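Local coordinates for Cfl (Pectobacterium brasiliense, PDB 7A9J), which probably joins coronafacic acid and related carboxylic acids to amines, activating them with ATP as acyl adenylates in the manner of its AMP-binding enzyme family, at residues S76-N81 with K127-E132; L318-F323 with L444-D449; F456-K461 with N522-L527. The protein carries 1 engineered substitution. All blocks are in the same frame, centred on the assembly; numbering follows the deposited sequence.

Interaction 1: residues S76-N81 with K127-E132; sequences SIHMGN and KKRFYE. With PO4 (phosphate ion), chain C.
Arg-129 lays the aliphatic start of its side chain flat on the imidazole of His-78. Its CG stands 3.7 Å from the centroid of the His-78 ring and only 11° off the ring normal, a CH-pi contact over the middle of one face. CB of Arg-129 keeps to the rim of the same face, 3.5 Å from ND1 of His-78, and also rests against the His-78 backbone oxygen. The histidine, with CG anti to its backbone N (chi1 -176°), reaches across from the end of strand 74-78, and a hydrogen bond between its ND1 and the Tyr-123 hydroxyl limits rotation of the ring. This inner half is tightly packed and buried. Beyond CG the arginine bends at chi2 and chi3, and its charged end turns outward between Gly-80 and CB of Lys-128, which cover opposite faces of the guanidinium. Gly-80 suits its place because, without a side chain, it lets NH2 of Arg-129 come within 3.5 Å of its amide N. These two donors share OD2 of Asp-126, NH2 by a salt bridge and Gly-80 N by a hydrogen bond. The outer, looser side is polar and holds a phosphate ion, probably from the crystallisation liquor. NH1 of Arg-129 hydrogen-bonds to phosphate O1 at 3.0 Å. Its NH2 does the same to O4 at 2.8 Å. The extended, exposed Lys-128 adds a hydrogen bond from NZ to O1, and the backbone N of Glu-261 is also hydrogen-bonded to the phosphate. The stem thus packs helix 127-132 against the end of strand 74-78, while Asp-126 and the phosphate probably offset the two positive charges and fix the guanidinium's rotation.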
loop_
_atom_site.group_PDB
_atom_site.type_symbol
_atom_site.label_atom_id
_atom_site.label_comp_id
_atom_site.label_asym_id
_atom_site.label_seq_id
_atom_site.Cartn_x
_atom_site.Cartn_y
_atom_site.Cartn_z
ATOM N N SER A 76 -3.619 -20.369 6.604
ATOM C CA SER A 76 -2.673 -19.270 6.838
ATOM C C SER A 76 -1.525 -19.383 5.845
ATOM O O SER A 76 -1.004 -20.473 5.623
ATOM C CB SER A 76 -2.134 -19.325 8.265
ATOM O OG SER A 76 -3.120 -18.891 9.168
ATOM N N ILE A 77 -1.144 -18.261 5.234
ATOM C CA ILE A 77 -0.131 -18.245 4.191
ATOM C C ILE A 77 0.968 -17.301 4.646
ATOM O O ILE A 77 0.698 -16.165 5.070
ATOM C CB ILE A 77 -0.708 -17.787 2.835
ATOM C CG1 ILE A 77 -1.841 -18.726 2.404
ATOM C CG2 ILE A 77 0.386 -17.864 1.782
ATOM C CD1 ILE A 77 -2.471 -18.346 1.071
ATOM N N HIS A 78 2.191 -17.746 4.521
ATOM C CA HIS A 78 3.239 -17.025 5.252
ATOM C C HIS A 78 4.521 -17.196 4.429
ATOM O O HIS A 78 5.328 -18.069 4.698
ATOM C CB HIS A 78 3.345 -17.591 6.668
ATOM C CG HIS A 78 4.309 -16.882 7.582
ATOM N ND1 HIS A 78 5.137 -17.586 8.446
ATOM C CD2 HIS A 78 4.494 -15.564 7.875
ATOM C CE1 HIS A 78 5.831 -16.733 9.178
ATOM N NE2 HIS A 78 5.434 -15.504 8.886
ATOM N N MET A 79 4.692 -16.361 3.393
ATOM C CA MET A 79 5.848 -16.533 2.517
ATOM C C MET A 79 6.201 -15.245 1.769
ATOM O O MET A 79 5.383 -14.314 1.638
ATOM C CB MET A 79 5.624 -17.684 1.537
ATOM C CG MET A 79 4.597 -17.509 0.533
ATOM S SD MET A 79 4.493 -18.977 -0.647
ATOM C CE MET A 79 4.284 -20.394 0.448
ATOM N N GLY A 80 7.483 -15.173 1.386
ATOM C CA GLY A 80 7.999 -14.060 0.603
ATOM C C GLY A 80 7.563 -14.176 -0.850
ATOM O O GLY A 80 6.776 -15.044 -1.218
ATOM N N ASN A 81 7.995 -13.214 -1.678
ATOM C CA ASN A 81 7.462 -13.158 -3.038
ATOM C C ASN A 81 7.988 -14.351 -3.859
ATOM O O ASN A 81 9.195 -14.498 -4.020
ATOM C CB ASN A 81 7.908 -11.884 -3.715
ATOM C CG ASN A 81 7.355 -10.656 -3.014
ATOM O OD1 ASN A 81 6.491 -10.758 -2.130
ATOM N ND2 ASN A 81 8.016 -9.509 -3.263
ATOM N N LYS A 127 10.600 -21.536 3.361
ATOM C CA LYS A 127 11.605 -21.994 4.295
ATOM C C LYS A 127 11.960 -20.914 5.313
ATOM O O LYS A 127 11.966 -21.156 6.529
ATOM C CB LYS A 127 12.850 -22.450 3.527
ATOM C CG LYS A 127 13.872 -23.084 4.424
ATOM C CD LYS A 127 15.133 -23.552 3.678
ATOM C CE LYS A 127 16.189 -24.047 4.643
ATOM N NZ LYS A 127 17.417 -24.563 3.979
ATOM N N LYS A 128 12.271 -19.711 4.824
ATOM C CA LYS A 128 12.746 -18.652 5.712
ATOM C C LYS A 128 11.700 -18.327 6.784
ATOM O O LYS A 128 12.041 -18.231 7.970
ATOM C CB LYS A 128 13.050 -17.411 4.848
ATOM C CG LYS A 128 13.555 -16.180 5.628
ATOM C CD LYS A 128 14.180 -15.185 4.624
ATOM C CE LYS A 128 14.690 -13.889 5.297
ATOM N NZ LYS A 128 14.944 -12.811 4.269
ATOM N N ARG A 129 10.433 -18.183 6.381
ATOM C CA ARG A 129 9.364 -17.780 7.313
ATOM C C ARG A 129 9.058 -18.897 8.309
ATOM O O ARG A 129 8.958 -18.669 9.523
ATOM C CB ARG A 129 8.104 -17.381 6.534
ATOM C CG ARG A 129 7.994 -15.835 6.324
ATOM C CD ARG A 129 9.331 -15.195 5.828
ATOM N NE ARG A 129 9.652 -15.602 4.437
ATOM C CZ ARG A 129 10.483 -14.916 3.652
ATOM N NH1 ARG A 129 11.044 -13.780 4.139
ATOM N NH2 ARG A 129 10.779 -15.372 2.425
ATOM N N PHE A 130 8.947 -20.127 7.815
ATOM C CA PHE A 130 8.690 -21.253 8.702
ATOM C C PHE A 130 9.766 -21.417 9.761
ATOM O O PHE A 130 9.452 -21.675 10.919
ATOM C CB PHE A 130 8.542 -22.559 7.861
ATOM C CG PHE A 130 8.283 -23.771 8.711
ATOM C CD1 PHE A 130 7.023 -23.955 9.283
ATOM C CD2 PHE A 130 9.249 -24.736 8.866
ATOM C CE1 PHE A 130 6.799 -25.106 10.089
ATOM C CE2 PHE A 130 9.057 -25.864 9.707
ATOM C CZ PHE A 130 7.796 -26.048 10.284
ATOM N N TYR A 131 11.049 -21.409 9.383
ATOM C CA TYR A 131 12.033 -21.800 10.359
ATOM C C TYR A 131 12.248 -20.697 11.394
ATOM O O TYR A 131 12.720 -20.982 12.484
ATOM C CB TYR A 131 13.348 -22.194 9.687
ATOM C CG TYR A 131 13.236 -23.632 9.239
ATOM C CD1 TYR A 131 13.329 -24.659 10.174
ATOM C CD2 TYR A 131 12.957 -23.949 7.910
ATOM C CE1 TYR A 131 13.215 -26.038 9.763
ATOM C CE2 TYR A 131 12.829 -25.303 7.508
ATOM C CZ TYR A 131 12.923 -26.294 8.436
ATOM O OH TYR A 131 12.823 -27.646 8.059
ATOM N N GLU A 132 11.835 -19.481 11.061
ATOM C CA GLU A 132 11.854 -18.398 12.058
ATOM C C GLU A 132 10.727 -18.545 13.083
ATOM O O GLU A 132 10.737 -17.876 14.133
ATOM C CB GLU A 132 11.682 -17.058 11.319
ATOM C CG GLU A 132 12.973 -16.504 10.728
ATOM C CD GLU A 132 12.744 -15.389 9.682
ATOM O OE1 GLU A 132 11.577 -14.965 9.423
ATOM O OE2 GLU A 132 13.760 -14.926 9.108
HETATM P P PO4 C . 13.053 -12.934 0.689
HETATM O O1 PO4 C . 12.808 -12.395 2.117
HETATM O O2 PO4 C . 14.512 -13.268 0.467
HETATM O O3 PO4 C . 12.646 -11.867 -0.280
HETATM O O4 PO4 C . 12.260 -14.163 0.406
#

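Interaction 2: residues L318-F323 with L444-D449; sequences LSQKFF and LIQHAD
The amide planes of Gln-320 and Gln-446 stand nearly perpendicular, 79° apart. One N-H of Gln-446 NE2 points at OE1 of Gln-320, 3.1 Å away, and the bond is almost straight at 174°. The Gln-320 oxygen lies in the amide plane of Gln-446, whereas at the accepting end the donor is tilted 33° from the carbonyl plane of Gln-320 and sits well to the side of its C=O direction. Gln-320 sends an extended chain straight out from its helix, while Gln-446 folds at chi2 to bring its amide back within range. Glutamine suits both positions, since a long, neutral side chain can give and accept at once at the surface. NE2 of Gln-446 also donates to the backbone oxygen of Asn-442, and NE2 of Gln-320 makes a weak bond with OD1 of Asn-442, so that this asparagine is shared by both amides. Ile-445 adds one methyl, CG2, 4.1 Å from OE1 of Gln-320. Farther along the chain, the His-447 ring has CA of Asp-449 at its edge, and its ND1 accepts the backbone N-H of Asp-449 at 3.2 Å, the donor being tilted out of the ring plane. Helix 316-326 belongs to the large AMP-binding part of the chain and helix 437-445 is part of the C-terminal domain, so this is a small, surface-lying interdomain contact. On one side Leu-318 and Phe-322 pack against helix 283-294; on the other, Leu-444 touches both helix 481-491 and strand 450-460, and the ring of His-447 meets Tyr-487 edge-to-face.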
loop_
_atom_site.group_PDB
_atom_site.type_symbol
_atom_site.label_atom_id
_atom_site.label_comp_id
_atom_site.label_asym_id
_atom_site.label_seq_id
_atom_site.Cartn_x
_atom_site.Cartn_y
_atom_site.Cartn_z
ATOM N N LEU A 318 6.357 14.531 -2.762
ATOM C CA LEU A 318 7.141 13.471 -3.393
ATOM C C LEU A 318 7.061 13.565 -4.929
ATOM O O LEU A 318 8.062 13.384 -5.630
ATOM C CB LEU A 318 6.609 12.130 -2.904
ATOM C CG LEU A 318 7.140 10.855 -3.597
ATOM C CD1 LEU A 318 8.631 10.838 -3.602
ATOM C CD2 LEU A 318 6.577 9.682 -2.843
ATOM N N SER A 319 5.879 13.877 -5.472
ATOM C CA SER A 319 5.754 13.920 -6.939
ATOM C C SER A 319 6.649 14.996 -7.539
ATOM O O SER A 319 7.189 14.825 -8.643
ATOM C CB SER A 319 4.290 14.137 -7.341
ATOM O OG SER A 319 3.984 15.531 -7.298
ATOM N N GLN A 320 6.803 16.134 -6.833
ATOM C CA GLN A 320 7.699 17.182 -7.299
ATOM C C GLN A 320 9.146 16.685 -7.346
ATOM O O GLN A 320 9.842 16.848 -8.358
ATOM C CB GLN A 320 7.568 18.422 -6.381
ATOM C CG GLN A 320 6.051 18.909 -6.282
ATOM C CD GLN A 320 5.718 19.925 -5.151
ATOM O OE1 GLN A 320 6.592 20.415 -4.429
ATOM N NE2 GLN A 320 4.424 20.233 -5.014
ATOM N N LYS A 321 9.613 16.072 -6.251
ATOM C CA LYS A 321 10.975 15.530 -6.234
ATOM C C LYS A 321 11.145 14.441 -7.284
ATOM O O LYS A 321 12.205 14.324 -7.914
ATOM C CB LYS A 321 11.293 14.966 -4.854
ATOM C CG LYS A 321 11.049 15.969 -3.731
ATOM C CD LYS A 321 11.086 15.314 -2.359
ATOM C CE LYS A 321 12.516 15.254 -1.847
ATOM N NZ LYS A 321 12.601 14.694 -0.475
ATOM N N PHE A 322 10.108 13.629 -7.477
ATOM C CA PHE A 322 10.228 12.500 -8.398
ATOM C C PHE A 322 10.306 12.983 -9.838
ATOM O O PHE A 322 11.042 12.417 -10.658
ATOM C CB PHE A 322 9.050 11.563 -8.191
ATOM C CG PHE A 322 9.252 10.177 -8.748
ATOM C CD1 PHE A 322 10.146 9.294 -8.130
ATOM C CD2 PHE A 322 8.538 9.751 -9.881
ATOM C CE1 PHE A 322 10.326 8.002 -8.630
ATOM C CE2 PHE A 322 8.711 8.436 -10.406
ATOM C CZ PHE A 322 9.589 7.579 -9.783
ATOM N N PHE A 323 9.545 14.024 -10.176
ATOM C CA PHE A 323 9.674 14.588 -11.517
ATOM C C PHE A 323 11.035 15.241 -11.717
ATOM O O PHE A 323 11.649 15.096 -12.782
ATOM C CB PHE A 323 8.571 15.624 -11.804
ATOM C CG PHE A 323 8.658 16.186 -13.204
ATOM C CD1 PHE A 323 8.198 15.433 -14.293
ATOM C CD2 PHE A 323 9.230 17.429 -13.437
ATOM C CE1 PHE A 323 8.312 15.914 -15.589
ATOM C CE2 PHE A 323 9.338 17.927 -14.734
ATOM C CZ PHE A 323 8.867 17.179 -15.802
ATOM N N LEU A 444 5.761 26.761 1.303
ATOM C CA LEU A 444 7.127 27.067 1.723
ATOM C C LEU A 444 8.147 26.379 0.838
ATOM O O LEU A 444 9.098 27.007 0.355
ATOM C CB LEU A 444 7.324 26.640 3.182
ATOM C CG LEU A 444 6.669 27.549 4.216
ATOM C CD1 LEU A 444 6.670 26.867 5.563
ATOM C CD2 LEU A 444 7.367 28.912 4.283
ATOM N N ILE A 445 7.959 25.084 0.600
ATOM C CA ILE A 445 8.960 24.332 -0.142
ATOM C C ILE A 445 9.103 24.790 -1.612
ATOM O O ILE A 445 10.130 24.509 -2.247
ATOM C CB ILE A 445 8.633 22.827 -0.018
ATOM C CG1 ILE A 445 9.859 21.980 -0.372
ATOM C CG2 ILE A 445 7.489 22.457 -0.947
ATOM C CD1 ILE A 445 9.580 20.493 -0.389
ATOM N N GLN A 446 8.127 25.518 -2.172
ATOM C CA GLN A 446 8.297 26.037 -3.527
ATOM C C GLN A 446 9.431 27.046 -3.609
ATOM O O GLN A 446 10.000 27.244 -4.695
ATOM C CB GLN A 446 7.004 26.690 -4.034
ATOM C CG GLN A 446 5.796 25.781 -4.024
ATOM C CD GLN A 446 6.129 24.404 -4.552
ATOM O OE1 GLN A 446 6.750 24.268 -5.613
ATOM N NE2 GLN A 446 5.776 23.376 -3.782
ATOM N N HIS A 447 9.765 27.695 -2.493
ATOM C CA HIS A 447 10.870 28.638 -2.508
ATOM C C HIS A 447 12.165 27.913 -2.853
ATOM O O HIS A 447 12.404 26.785 -2.409
ATOM C CB HIS A 447 10.984 29.343 -1.160
ATOM C CG HIS A 447 11.659 30.667 -1.259
ATOM N ND1 HIS A 447 13.026 30.812 -1.156
ATOM C CD2 HIS A 447 11.164 31.900 -1.514
ATOM C CE1 HIS A 447 13.341 32.086 -1.305
ATOM N NE2 HIS A 447 12.231 32.769 -1.525
ATOM N N ALA A 448 12.982 28.555 -3.694
ATOM C CA ALA A 448 14.231 27.943 -4.135
ATOM C C ALA A 448 15.202 27.719 -2.978
ATOM O O ALA A 448 15.970 26.747 -2.988
ATOM C CB ALA A 448 14.881 28.810 -5.210
ATOM N N ASP A 449 15.179 28.590 -1.973
ATOM C CA ASP A 449 16.093 28.481 -0.847
ATOM C C ASP A 449 15.607 27.535 0.251
ATOM O O ASP A 449 16.347 27.310 1.216
ATOM C CB ASP A 449 16.354 29.871 -0.257
ATOM C CG ASP A 449 16.952 30.832 -1.274
ATOM O OD1 ASP A 449 17.813 30.394 -2.068
ATOM O OD2 ASP A 449 16.551 32.018 -1.287
#

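Interaction 3: residues F456-K461 with N522-L527; sequences FSVPDK and NEYHLL
Val-458 sets its CG1 methyl over one face of the Tyr-524 ring, 4.1 Å from the ring centroid and 27° off the normal. The methyl sits toward the inner end of the ring: its closest atom is CG of Tyr-524, at 3.7 Å, with CB almost as near. This CH-pi contact suits a valine, whose branched, rigid side chain fits a strand and offers a methyl directly from the backbone. With CG of Tyr-524 anti to the backbone N, a chi1 of 166° swings the ring from the helix toward the strand, where its face meets the Val-458 methyl. Phe-456, two residues earlier on the same side of the strand, adds a second ring. CD1 of Tyr-524 lies near the plane of the Phe-456 ring, at its edge, 4.2 Å from CE2. CZ of Phe-456 touches the methyl CD1 of Leu-527 at 4.0 Å, the two side chains approaching from opposite directions. Here the strand belongs to the C-terminal domain of the adenylate-forming fold, where strand 450-460 is an outer strand of a mixed four-stranded sheet and pairs antiparallel with strand 464-473. Helix 524-530 follows directly on helix 517-522, with Glu-523 at the break between them and at the N-cap position of the second. Tyr-524 and Leu-527, three residues apart, therefore face the sheet from one side of this first helical turn, and Leu-527 N donates to Glu-523 O at 2.7 Å. Ile-468 of strand 464-473 touches Phe-456, Val-458 and Tyr-524 and widens the apolar cluster. The phenol hydroxyl reaches past these apolar groups to polar partners: OH of Tyr-524 is hydrogen-bonded to the carboxylate of Glu-500, and also to Arg-466 NH2 and Lys-528 NZ.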
loop_
_atom_site.group_PDB
_atom_site.type_symbol
_atom_site.label_atom_id
_atom_site.label_comp_id
_atom_site.label_asym_id
_atom_site.label_seq_id
_atom_site.Cartn_x
_atom_site.Cartn_y
_atom_site.Cartn_z
ATOM N N PHE A 456 3.769 23.457 12.501
ATOM C CA PHE A 456 2.992 22.931 13.614
ATOM C C PHE A 456 2.630 24.109 14.519
ATOM O O PHE A 456 3.036 25.247 14.280
ATOM C CB PHE A 456 3.761 21.899 14.445
ATOM C CG PHE A 456 5.124 22.398 14.973
ATOM C CD1 PHE A 456 6.263 22.268 14.199
ATOM C CD2 PHE A 456 5.259 22.968 16.276
ATOM C CE1 PHE A 456 7.494 22.706 14.645
ATOM C CE2 PHE A 456 6.541 23.385 16.751
ATOM C CZ PHE A 456 7.636 23.265 15.939
ATOM N N SER A 457 1.840 23.841 15.535
ATOM C CA SER A 457 1.551 24.924 16.461
ATOM C C SER A 457 1.978 24.563 17.873
ATOM O O SER A 457 2.185 23.391 18.207
ATOM C CB SER A 457 0.046 25.305 16.445
ATOM O OG SER A 457 -0.727 24.260 17.040
ATOM N N VAL A 458 2.094 25.611 18.685
ATOM C CA VAL A 458 2.355 25.481 20.112
ATOM C C VAL A 458 1.279 26.252 20.843
ATOM O O VAL A 458 0.659 27.177 20.290
ATOM C CB VAL A 458 3.779 25.966 20.497
ATOM C CG1 VAL A 458 4.788 24.993 19.787
ATOM C CG2 VAL A 458 4.045 27.385 20.069
ATOM N N PRO A 459 1.014 25.873 22.084
ATOM C CA PRO A 459 0.071 26.651 22.899
ATOM C C PRO A 459 0.512 28.089 23.055
ATOM O O PRO A 459 1.699 28.411 23.091
ATOM C CB PRO A 459 0.057 25.916 24.240
ATOM C CG PRO A 459 0.884 24.709 24.093
ATOM C CD PRO A 459 1.687 24.810 22.840
ATOM N N ASP A 460 -0.477 28.971 23.147
ATOM C CA ASP A 460 -0.234 30.387 23.341
ATOM C C ASP A 460 -1.299 30.914 24.296
ATOM O O ASP A 460 -2.495 30.665 24.085
ATOM C CB ASP A 460 -0.310 31.128 22.001
ATOM C CG ASP A 460 0.089 32.591 22.135
ATOM O OD1 ASP A 460 1.233 32.907 21.757
ATOM O OD2 ASP A 460 -0.719 33.411 22.636
ATOM N N LYS A 461 -0.871 31.646 25.327
ATOM C CA LYS A 461 -1.782 31.977 26.420
ATOM C C LYS A 461 -2.983 32.770 25.925
ATOM O O LYS A 461 -4.113 32.552 26.378
ATOM C CB LYS A 461 -1.040 32.773 27.504
ATOM C CG LYS A 461 -1.806 32.973 28.773
ATOM C CD LYS A 461 -1.135 34.007 29.698
ATOM C CE LYS A 461 0.007 33.425 30.511
ATOM N NZ LYS A 461 0.495 34.428 31.514
ATOM N N ASN A 522 5.860 19.098 20.728
ATOM C CA ASN A 522 6.259 18.738 22.083
ATOM C C ASN A 522 7.730 19.008 22.321
ATOM O O ASN A 522 8.111 19.263 23.469
ATOM C CB ASN A 522 5.953 17.257 22.348
ATOM C CG ASN A 522 4.487 17.018 22.679
ATOM O OD1 ASN A 522 3.793 17.925 23.121
ATOM N ND2 ASN A 522 4.008 15.788 22.465
ATOM N N GLU A 523 8.525 19.091 21.243
ATOM C CA GLU A 523 9.959 19.343 21.319
ATOM C C GLU A 523 10.342 20.745 20.878
ATOM O O GLU A 523 11.516 20.992 20.541
ATOM C CB GLU A 523 10.685 18.306 20.449
ATOM C CG GLU A 523 10.269 16.902 20.796
ATOM C CD GLU A 523 10.689 16.532 22.203
ATOM O OE1 GLU A 523 9.907 15.862 22.917
ATOM O OE2 GLU A 523 11.805 16.937 22.600
ATOM N N TYR A 524 9.366 21.669 20.888
ATOM C CA TYR A 524 9.557 23.029 20.394
ATOM C C TYR A 524 10.735 23.741 21.042
ATOM O O TYR A 524 11.558 24.359 20.348
ATOM C CB TYR A 524 8.262 23.798 20.623
ATOM C CG TYR A 524 8.371 25.301 20.489
ATOM C CD1 TYR A 524 8.721 25.888 19.277
ATOM C CD2 TYR A 524 8.077 26.132 21.563
ATOM C CE1 TYR A 524 8.804 27.277 19.147
ATOM C CE2 TYR A 524 8.149 27.530 21.436
ATOM C CZ TYR A 524 8.519 28.087 20.229
ATOM O OH TYR A 524 8.605 29.464 20.079
ATOM N N HIS A 525 10.819 23.709 22.393
ATOM C CA HIS A 525 11.940 24.356 23.070
ATOM C C HIS A 525 13.267 23.675 22.754
ATOM O O HIS A 525 14.280 24.370 22.577
ATOM C CB HIS A 525 11.670 24.417 24.575
ATOM C CG HIS A 525 10.351 25.046 24.871
ATOM N ND1 HIS A 525 10.158 26.404 24.779
ATOM C CD2 HIS A 525 9.136 24.504 25.127
ATOM C CE1 HIS A 525 8.894 26.684 25.026
ATOM N NE2 HIS A 525 8.256 25.551 25.251
ATOM N N LEU A 526 13.288 22.341 22.667
ATOM C CA LEU A 526 14.505 21.650 22.231
ATOM C C LEU A 526 14.897 22.108 20.829
ATOM O O LEU A 526 16.045 22.512 20.590
ATOM C CB LEU A 526 14.316 20.134 22.266
ATOM C CG LEU A 526 15.571 19.372 21.788
ATOM C CD1 LEU A 526 16.746 19.553 22.723
ATOM C CD2 LEU A 526 15.204 17.912 21.635
ATOM N N LEU A 527 13.934 22.101 19.905
ATOM C CA LEU A 527 14.207 22.525 18.528
ATOM C C LEU A 527 14.820 23.915 18.501
ATOM O O LEU A 527 15.846 24.134 17.850
ATOM C CB LEU A 527 12.923 22.479 17.694
ATOM C CG LEU A 527 12.401 21.092 17.290
ATOM C CD1 LEU A 527 11.014 21.232 16.657
ATOM C CD2 LEU A 527 13.340 20.296 16.370
#

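The three contacts come in series along the chain. Interaction 1 lies in the N-terminal part, at the five-stranded parallel sheet containing strands 74-78 and 122-125, and its centre is about 40 Å from that of interaction 2 and about 45 Å from that of interaction 3. Interactions 1 and 2 lie on opposite sides of the chain's centre. Interactions 2 and 3 are closer, with nearest atoms about 8 Å apart, and are linked because helix 437-445 runs on to strand 450-460. Interaction 3 packs the C-terminal domain internally, whereas interaction 2 joins that domain to the large one, a small polar seam consistent with the domain rotation known in this family.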